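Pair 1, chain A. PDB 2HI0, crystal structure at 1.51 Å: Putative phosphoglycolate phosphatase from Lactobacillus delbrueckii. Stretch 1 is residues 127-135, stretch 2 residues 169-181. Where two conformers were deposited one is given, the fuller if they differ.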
# COMPACT_ATOMS: atom_id res chain seq x y z
N VAL A 127 8.18 17.81 10.59
CA VAL A 127 7.09 16.82 10.52
C VAL A 127 7.72 15.45 10.70
O VAL A 127 8.73 15.12 10.04
CB VAL A 127 6.33 16.87 9.16
CG1 VAL A 127 5.19 15.84 9.12
CG2 VAL A 127 5.81 18.30 8.87
N LYS A 128 7.14 14.64 11.60
CA LYS A 128 7.57 13.26 11.78
C LYS A 128 7.02 12.41 10.64
O LYS A 128 5.88 12.61 10.23
CB LYS A 128 7.04 12.74 13.12
CG LYS A 128 7.61 13.42 14.33
CD LYS A 128 7.28 12.69 15.60
CE LYS A 128 7.98 13.30 16.80
NZ LYS A 128 8.33 12.19 17.75
N LEU A 129 7.81 11.45 10.14
CA LEU A 129 7.45 10.68 8.96
C LEU A 129 7.46 9.20 9.28
O LEU A 129 8.31 8.69 9.96
CB LEU A 129 8.39 10.94 7.80
CG LEU A 129 8.70 12.39 7.37
CD1 LEU A 129 9.80 12.35 6.25
CD2 LEU A 129 7.40 13.13 6.90
N ALA A 130 6.46 8.50 8.78
CA ALA A 130 6.29 7.03 8.98
C ALA A 130 5.74 6.37 7.73
O ALA A 130 5.16 7.02 6.87
CB ALA A 130 5.39 6.75 10.19
N VAL A 131 5.99 5.06 7.64
CA VAL A 131 5.43 4.17 6.63
C VAL A 131 4.65 3.08 7.35
O VAL A 131 5.15 2.47 8.27
CB VAL A 131 6.50 3.50 5.77
CG1 VAL A 131 5.84 2.48 4.74
CG2 VAL A 131 7.36 4.51 5.10
N VAL A 132 3.41 2.91 6.94
CA VAL A 132 2.56 1.81 7.42
C VAL A 132 1.89 1.23 6.17
O VAL A 132 1.11 1.90 5.48
CB VAL A 132 1.55 2.26 8.48
CG1 VAL A 132 0.61 1.09 8.87
CG2 VAL A 132 2.28 2.82 9.70
N SER A 133 2.22 -0.01 5.86
CA SER A 133 1.92 -0.63 4.55
C SER A 133 1.42 -2.08 4.73
O SER A 133 1.87 -2.80 5.64
CB SER A 133 3.22 -0.63 3.74
OG SER A 133 3.15 -1.38 2.55
N ASN A 134 0.57 -2.53 3.82
CA ASN A 134 0.13 -3.94 3.75
C ASN A 134 1.11 -4.82 2.99
O ASN A 134 0.92 -6.03 2.94
CB ASN A 134 -1.28 -4.11 3.10
CG ASN A 134 -2.42 -3.92 4.13
OD1 ASN A 134 -2.17 -3.94 5.35
ND2 ASN A 134 -3.64 -3.72 3.63
N LYS A 135 2.21 -4.24 2.50
CA LYS A 135 3.33 -5.03 1.95
C LYS A 135 3.95 -5.85 3.08
O LYS A 135 4.07 -5.35 4.21
CB LYS A 135 4.37 -4.12 1.33
CG LYS A 135 5.57 -4.86 0.75
CD LYS A 135 6.61 -3.88 0.12
CE LYS A 135 6.06 -3.01 -1.00
NZ LYS A 135 5.46 -3.79 -2.13
N ASP A 169 -4.78 -1.42 13.88
CA ASP A 169 -3.73 -1.86 14.75
C ASP A 169 -2.33 -1.35 14.34
O ASP A 169 -1.53 -0.91 15.18
CB ASP A 169 -3.68 -3.39 14.79
CG ASP A 169 -5.00 -4.04 15.23
OD1 ASP A 169 -6.06 -3.66 14.71
OD2 ASP A 169 -4.97 -4.96 16.06
N MSE A 170 -1.99 -1.47 13.07
CA MSE A 170 -0.62 -1.10 12.65
C MSE A 170 -0.40 0.40 12.79
O MSE A 170 0.66 0.84 13.20
CB MSE A 170 -0.34 -1.57 11.24
CG MSE A 170 -0.55 -3.08 11.03
SE MSE A 170 -0.46 -3.58 9.15
CE MSE A 170 1.26 -3.37 9.17
N THR A 171 -1.38 1.20 12.42
CA THR A 171 -1.28 2.66 12.56
C THR A 171 -1.28 3.07 14.04
O THR A 171 -0.64 4.06 14.41
CB THR A 171 -2.39 3.36 11.74
OG1 THR A 171 -2.17 3.06 10.35
CG2 THR A 171 -2.39 4.91 11.97
N SER A 172 -1.95 2.30 14.91
CA SER A 172 -1.91 2.57 16.35
C SER A 172 -0.49 2.30 16.90
O SER A 172 -0.02 3.04 17.78
CB SER A 172 -2.92 1.75 17.12
OG SER A 172 -4.25 2.16 16.83
N GLU A 173 0.19 1.27 16.37
CA GLU A 173 1.63 1.00 16.66
C GLU A 173 2.54 2.19 16.29
O GLU A 173 3.51 2.50 16.99
CB GLU A 173 2.17 -0.23 15.91
CG GLU A 173 1.78 -1.63 16.44
CD GLU A 173 2.11 -1.83 17.90
OE1 GLU A 173 3.30 -1.66 18.26
OE2 GLU A 173 1.19 -2.14 18.68
N CYS A 174 2.24 2.79 15.14
CA CYS A 174 2.92 4.00 14.68
C CYS A 174 2.65 5.23 15.59
O CYS A 174 3.57 5.93 16.02
CB CYS A 174 2.50 4.25 13.25
SG CYS A 174 3.23 5.73 12.57
N VAL A 175 1.37 5.50 15.83
CA VAL A 175 0.92 6.58 16.70
C VAL A 175 1.58 6.53 18.07
O VAL A 175 2.04 7.56 18.58
CB VAL A 175 -0.66 6.59 16.75
CG1 VAL A 175 -1.19 7.31 17.99
CG2 VAL A 175 -1.18 7.19 15.43
N LYS A 176 1.63 5.33 18.66
CA LYS A 176 2.29 5.07 19.93
C LYS A 176 3.76 5.48 19.87
O LYS A 176 4.21 6.26 20.72
CB LYS A 176 2.05 3.61 20.28
CG LYS A 176 2.69 3.01 21.45
CD LYS A 176 1.98 1.61 21.63
CE LYS A 176 2.93 0.43 21.66
NZ LYS A 176 2.25 -0.90 21.40
N VAL A 177 4.47 5.06 18.82
CA VAL A 177 5.89 5.37 18.75
C VAL A 177 6.13 6.89 18.51
O VAL A 177 7.02 7.50 19.11
CB VAL A 177 6.57 4.54 17.64
CG1 VAL A 177 8.05 5.02 17.36
CG2 VAL A 177 6.52 3.07 18.04
N LEU A 178 5.37 7.48 17.60
CA LEU A 178 5.57 8.89 17.23
C LEU A 178 5.17 9.79 18.38
O LEU A 178 5.73 10.87 18.53
CB LEU A 178 4.79 9.33 15.98
CG LEU A 178 5.23 8.64 14.69
CD1 LEU A 178 4.56 9.26 13.44
CD2 LEU A 178 6.72 8.62 14.50
N GLY A 179 4.18 9.40 19.17
CA GLY A 179 3.75 10.23 20.29
C GLY A 179 2.93 11.48 19.92
O GLY A 179 2.80 12.40 20.72
N VAL A 180 2.36 11.48 18.71
CA VAL A 180 1.59 12.61 18.18
C VAL A 180 0.10 12.31 18.30
O VAL A 180 -0.33 11.18 18.00
CB VAL A 180 1.99 12.90 16.68
CG1 VAL A 180 1.19 14.02 16.13
CG2 VAL A 180 3.45 13.21 16.62
N PRO A 181 -0.70 13.29 18.77
CA PRO A 181 -2.13 13.08 18.83
C PRO A 181 -2.70 12.79 17.43
O PRO A 181 -2.22 13.34 16.42
CB PRO A 181 -2.68 14.41 19.39
CG PRO A 181 -1.51 15.02 20.11
CD PRO A 181 -0.31 14.61 19.29

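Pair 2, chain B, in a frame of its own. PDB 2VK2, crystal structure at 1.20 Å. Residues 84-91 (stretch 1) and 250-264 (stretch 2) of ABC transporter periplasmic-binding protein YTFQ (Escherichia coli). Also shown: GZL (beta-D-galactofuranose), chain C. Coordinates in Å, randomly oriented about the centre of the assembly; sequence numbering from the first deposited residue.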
# COMPACT_ATOMS: atom_id res chain seq x y z
N ILE B 84 0.92 8.01 -25.88
CA ILE B 84 0.26 6.95 -25.15
C ILE B 84 -0.01 7.45 -23.73
O ILE B 84 0.94 7.72 -22.98
CB ILE B 84 1.14 5.68 -25.10
CG1 ILE B 84 1.37 5.14 -26.51
CG2 ILE B 84 0.48 4.60 -24.23
CD1 ILE B 84 2.35 4.00 -26.59
N PRO B 85 -1.29 7.59 -23.35
CA PRO B 85 -1.61 8.11 -22.02
C PRO B 85 -1.17 7.16 -20.91
O PRO B 85 -1.24 5.94 -21.06
CB PRO B 85 -3.14 8.24 -22.04
CG PRO B 85 -3.58 7.27 -23.07
CD PRO B 85 -2.52 7.29 -24.12
N VAL B 86 -0.71 7.74 -19.80
CA VAL B 86 -0.19 6.99 -18.66
C VAL B 86 -1.04 7.26 -17.43
O VAL B 86 -1.37 8.41 -17.14
CB VAL B 86 1.28 7.34 -18.38
CG1 VAL B 86 1.76 6.71 -17.07
CG2 VAL B 86 2.16 6.90 -19.54
N PHE B 87 -1.40 6.19 -16.72
CA PHE B 87 -2.18 6.28 -15.50
C PHE B 87 -1.38 5.63 -14.38
O PHE B 87 -0.87 4.52 -14.54
CB PHE B 87 -3.52 5.55 -15.67
CG PHE B 87 -4.35 6.10 -16.80
CD1 PHE B 87 -5.43 6.93 -16.55
CD2 PHE B 87 -4.05 5.79 -18.12
CE1 PHE B 87 -6.20 7.44 -17.59
CE2 PHE B 87 -4.81 6.30 -19.16
CZ PHE B 87 -5.88 7.12 -18.89
N LEU B 88 -1.24 6.34 -13.26
CA LEU B 88 -0.50 5.82 -12.12
C LEU B 88 -1.47 5.19 -11.13
O LEU B 88 -2.51 5.77 -10.84
CB LEU B 88 0.31 6.93 -11.46
CG LEU B 88 1.29 7.67 -12.38
CD1 LEU B 88 2.00 8.77 -11.61
CD2 LEU B 88 2.29 6.71 -13.01
N LEU B 89 -1.11 4.00 -10.64
CA LEU B 89 -1.96 3.25 -9.66
C LEU B 89 -1.19 3.04 -8.38
O LEU B 89 -0.10 2.58 -8.38
CB LEU B 89 -2.35 1.89 -10.26
CG LEU B 89 -3.46 1.83 -11.34
CD1 LEU B 89 -3.22 2.69 -12.60
CD2 LEU B 89 -3.66 0.35 -11.70
N ASP B 90 -1.90 3.42 -7.31
CA ASP B 90 -1.60 3.03 -5.91
C ASP B 90 -0.32 3.59 -5.27
O ASP B 90 -0.25 3.67 -4.08
CB ASP B 90 -1.76 1.50 -5.72
CG ASP B 90 -0.54 0.68 -6.06
OD1 ASP B 90 0.49 0.83 -5.44
OD2 ASP B 90 -0.64 -0.19 -6.92
N ARG B 91 0.63 4.02 -6.08
CA ARG B 91 1.77 4.89 -5.62
C ARG B 91 1.90 6.08 -6.57
O ARG B 91 1.45 6.03 -7.65
CB ARG B 91 3.08 4.10 -5.59
CG ARG B 91 2.99 2.83 -4.66
CD ARG B 91 4.33 2.20 -4.45
NE ARG B 91 4.13 0.96 -3.62
CZ ARG B 91 5.02 0.00 -3.47
NH1 ARG B 91 6.24 0.08 -3.94
NH2 ARG B 91 4.70 -1.10 -2.83
N ASN B 250 -9.26 -2.19 -5.77
CA ASN B 250 -9.73 -1.74 -7.07
C ASN B 250 -9.18 -0.36 -7.45
O ASN B 250 -9.90 0.64 -7.49
CB ASN B 250 -11.26 -1.74 -7.13
CG ASN B 250 -11.79 -1.60 -8.54
OD1 ASN B 250 -11.02 -1.53 -9.50
ND2 ASN B 250 -13.11 -1.56 -8.68
N MET B 251 -7.89 -0.35 -7.74
CA MET B 251 -7.21 0.83 -8.27
C MET B 251 -7.36 0.90 -9.78
O MET B 251 -7.40 1.99 -10.35
CB MET B 251 -5.74 0.79 -7.88
CG MET B 251 -5.51 0.86 -6.38
SD MET B 251 -5.85 2.51 -5.74
CE MET B 251 -5.74 2.21 -3.97
N ALA B 252 -7.45 -0.26 -10.43
CA ALA B 252 -7.54 -0.32 -11.89
C ALA B 252 -8.89 0.18 -12.41
O ALA B 252 -8.94 0.81 -13.47
CB ALA B 252 -7.27 -1.73 -12.38
N GLY B 253 -9.97 -0.09 -11.68
CA GLY B 253 -11.31 0.32 -12.10
C GLY B 253 -11.42 1.80 -12.44
O GLY B 253 -11.79 2.16 -13.56
N PRO B 254 -11.12 2.68 -11.47
CA PRO B 254 -11.12 4.12 -11.75
C PRO B 254 -10.17 4.54 -12.88
O PRO B 254 -10.47 5.50 -13.60
CB PRO B 254 -10.70 4.74 -10.41
CG PRO B 254 -11.08 3.72 -9.39
CD PRO B 254 -10.83 2.40 -10.05
N ALA B 255 -9.05 3.85 -13.05
CA ALA B 255 -8.14 4.13 -14.16
C ALA B 255 -8.78 3.76 -15.50
O ALA B 255 -8.71 4.54 -16.46
CB ALA B 255 -6.82 3.41 -13.98
N PHE B 256 -9.41 2.59 -15.56
CA PHE B 256 -10.16 2.19 -16.76
C PHE B 256 -11.31 3.16 -17.04
O PHE B 256 -11.56 3.49 -18.20
CB PHE B 256 -10.73 0.77 -16.63
CG PHE B 256 -9.69 -0.33 -16.72
CD1 PHE B 256 -8.79 -0.38 -17.78
CD2 PHE B 256 -9.65 -1.33 -15.76
CE1 PHE B 256 -7.86 -1.41 -17.86
CE2 PHE B 256 -8.72 -2.36 -15.84
CZ PHE B 256 -7.82 -2.39 -16.89
N ASP B 257 -12.02 3.60 -16.00
CA ASP B 257 -13.10 4.58 -16.16
C ASP B 257 -12.58 5.84 -16.85
O ASP B 257 -13.18 6.32 -17.82
CB ASP B 257 -13.70 4.98 -14.81
CG ASP B 257 -14.55 3.89 -14.18
OD1 ASP B 257 -15.07 3.03 -14.92
OD2 ASP B 257 -14.70 3.90 -12.94
N ALA B 258 -11.47 6.37 -16.35
CA ALA B 258 -10.86 7.58 -16.90
C ALA B 258 -10.37 7.36 -18.33
O ALA B 258 -10.55 8.22 -19.19
CB ALA B 258 -9.71 8.03 -16.01
N LEU B 259 -9.75 6.20 -18.58
CA LEU B 259 -9.26 5.86 -19.91
C LEU B 259 -10.39 5.80 -20.93
O LEU B 259 -10.28 6.37 -22.02
CB LEU B 259 -8.51 4.52 -19.89
CG LEU B 259 -8.06 3.96 -21.24
CD1 LEU B 259 -7.12 4.93 -21.95
CD2 LEU B 259 -7.39 2.61 -21.06
N GLU B 260 -11.46 5.09 -20.59
CA GLU B 260 -12.61 4.95 -21.49
C GLU B 260 -13.22 6.31 -21.85
O GLU B 260 -13.53 6.55 -23.01
CB GLU B 260 -13.69 4.07 -20.85
CG GLU B 260 -13.33 2.60 -20.80
CD GLU B 260 -14.30 1.80 -19.95
OE1 GLU B 260 -15.28 2.38 -19.43
OE2 GLU B 260 -14.08 0.58 -19.80
N LYS B 261 -13.37 7.17 -20.85
CA LYS B 261 -13.90 8.52 -21.08
C LYS B 261 -12.98 9.33 -21.98
O LYS B 261 -13.44 10.03 -22.88
CB LYS B 261 -14.11 9.26 -19.75
CG LYS B 261 -15.29 8.76 -18.94
CD LYS B 261 -15.46 9.55 -17.65
N TYR B 262 -11.67 9.22 -21.73
CA TYR B 262 -10.68 9.94 -22.52
C TYR B 262 -10.66 9.48 -23.98
O TYR B 262 -10.64 10.31 -24.89
CB TYR B 262 -9.29 9.77 -21.89
CG TYR B 262 -8.18 10.44 -22.66
CD1 TYR B 262 -8.13 11.82 -22.80
CD2 TYR B 262 -7.16 9.69 -23.25
CE1 TYR B 262 -7.11 12.44 -23.51
CE2 TYR B 262 -6.13 10.30 -23.95
CZ TYR B 262 -6.11 11.67 -24.08
OH TYR B 262 -5.09 12.28 -24.77
N LYS B 263 -10.66 8.17 -24.20
CA LYS B 263 -10.64 7.62 -25.56
C LYS B 263 -11.94 7.91 -26.32
O LYS B 263 -11.93 8.01 -27.55
CB LYS B 263 -10.38 6.11 -25.53
CG LYS B 263 -8.99 5.72 -25.03
CD LYS B 263 -7.90 6.03 -26.05
CE LYS B 263 -6.53 5.60 -25.54
NZ LYS B 263 -5.43 5.89 -26.51
N LYS B 264 -13.05 8.05 -25.59
CA LYS B 264 -14.36 8.29 -26.20
C LYS B 264 -14.50 9.71 -26.75
O LYS B 264 -15.06 9.90 -27.83
CB LYS B 264 -15.48 8.00 -25.19
CG LYS B 264 -16.88 8.00 -25.80
CD LYS B 264 -17.92 7.47 -24.83
CE LYS B 264 -18.14 8.42 -23.66
NZ LYS B 264 -19.29 7.99 -22.81
C6 GZL C . -0.59 0.76 -1.55
C5 GZL C . 0.64 0.27 -1.82
C4 GZL C . 1.33 -0.79 -0.99
C3 GZL C . 0.58 -1.62 0.01
C2 GZL C . 0.91 -2.90 -0.11
O6 GZL C . -1.15 1.71 -2.31
O5 GZL C . 1.34 0.79 -2.84
O4 GZL C . 1.93 -1.77 -1.84
O3 GZL C . -0.23 -1.10 0.93
C1 GZL C . 1.82 -3.08 -1.28
O2 GZL C . 0.52 -3.94 0.63
O1 GZL C . 3.10 -3.56 -0.88

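The sharpest difference lies at the middle of the strand. In pair 1 this position is A130(A); in pair 2 it is F87(B). A methyl group and a benzyl group face the same part of a helix, on backbones that superpose closely.

The shared geometry is a strand packed against a helix that runs nearly antiparallel to it. The angle between their directions is 164° in pair 1 and 162° in pair 2. The axes come within 8.8 and 9.0 Å. Fourteen central residues superpose with an RMSD of 0.6 Å. The buried areas are also alike, 435 and 442 Å².

In both first stretches alternate residues point toward the second stretch. K128(A), A130(A) and V132(A) match P85(B), F87(B) and L89(B). The residues between them, L129(A) and V131(A), match V86(B) and L88(B) and make no contact with the helix. On the second stretch, M170(A), T171(A), C174(A) and L178(A) match M251(B), A252(B), A255(B) and L259(B).

At the middle position the bulk is divided differently. A130(A) is small, and C174(A) brings its SG against it where pair 2 has A255(B). CB of A130(A) lies 3.4 Å from SG of C174(A) and 4.2 Å from CD1 of L178(A). In pair 2 the strand supplies the bulk. The F87(B) ring reaches along the helix, with CE1 3.9 Å from CB of A258(B) and CZ 3.7 Å from CA of L259(B). The helix is small at A255(B) and A258(B). The two leucines also differ in rotamer. L178(A) has chi1 m and its CB points toward the strand. L259(B) has chi1 t and its CB points sideways. Their side-chain centres are 3.4 Å apart after superposition.

The next facing position along the strand is more alike. CG1 of V132(A) lies 3.7 Å from CB of M170(A), and its CG2 lies 3.8 Å from CB of C174(A). L89(B) uses its CD1 against CB of A255(B) at 3.9 Å and its CD2 against CA of A252(B) at 3.9 Å. The matched M170(A), a selenomethionine, and M251(B) have side-chain centres only 1.0 Å apart.

At K128(A) and the matching P85(B), which just precedes its strand, the chemistry changes. K128(A) lays its chain along L178(A), and its NZ donates a hydrogen bond to O of L178(A) at 3.0 Å. That carbonyl lies in the last turn of the helix. G179(A) follows with positive phi. P85(B) has no polar side-chain group to offer; its CG lies 4.1 Å from CE2 of Y262(B). Pair 2 has no hydrogen bond between its stretches, and its helix continues through the position matching G179(A).

Further along, S133(A) matches D90(B). The S133(A) hydroxyl OG accepts from N of K135(A) at 3.0 Å. D90(B) packs its CB 3.9 Å from CG of M251(B), while its OD1 accepts from O5 of the bound galactofuranose at 2.7 Å. A sugar at this site suits a periplasmic binding protein.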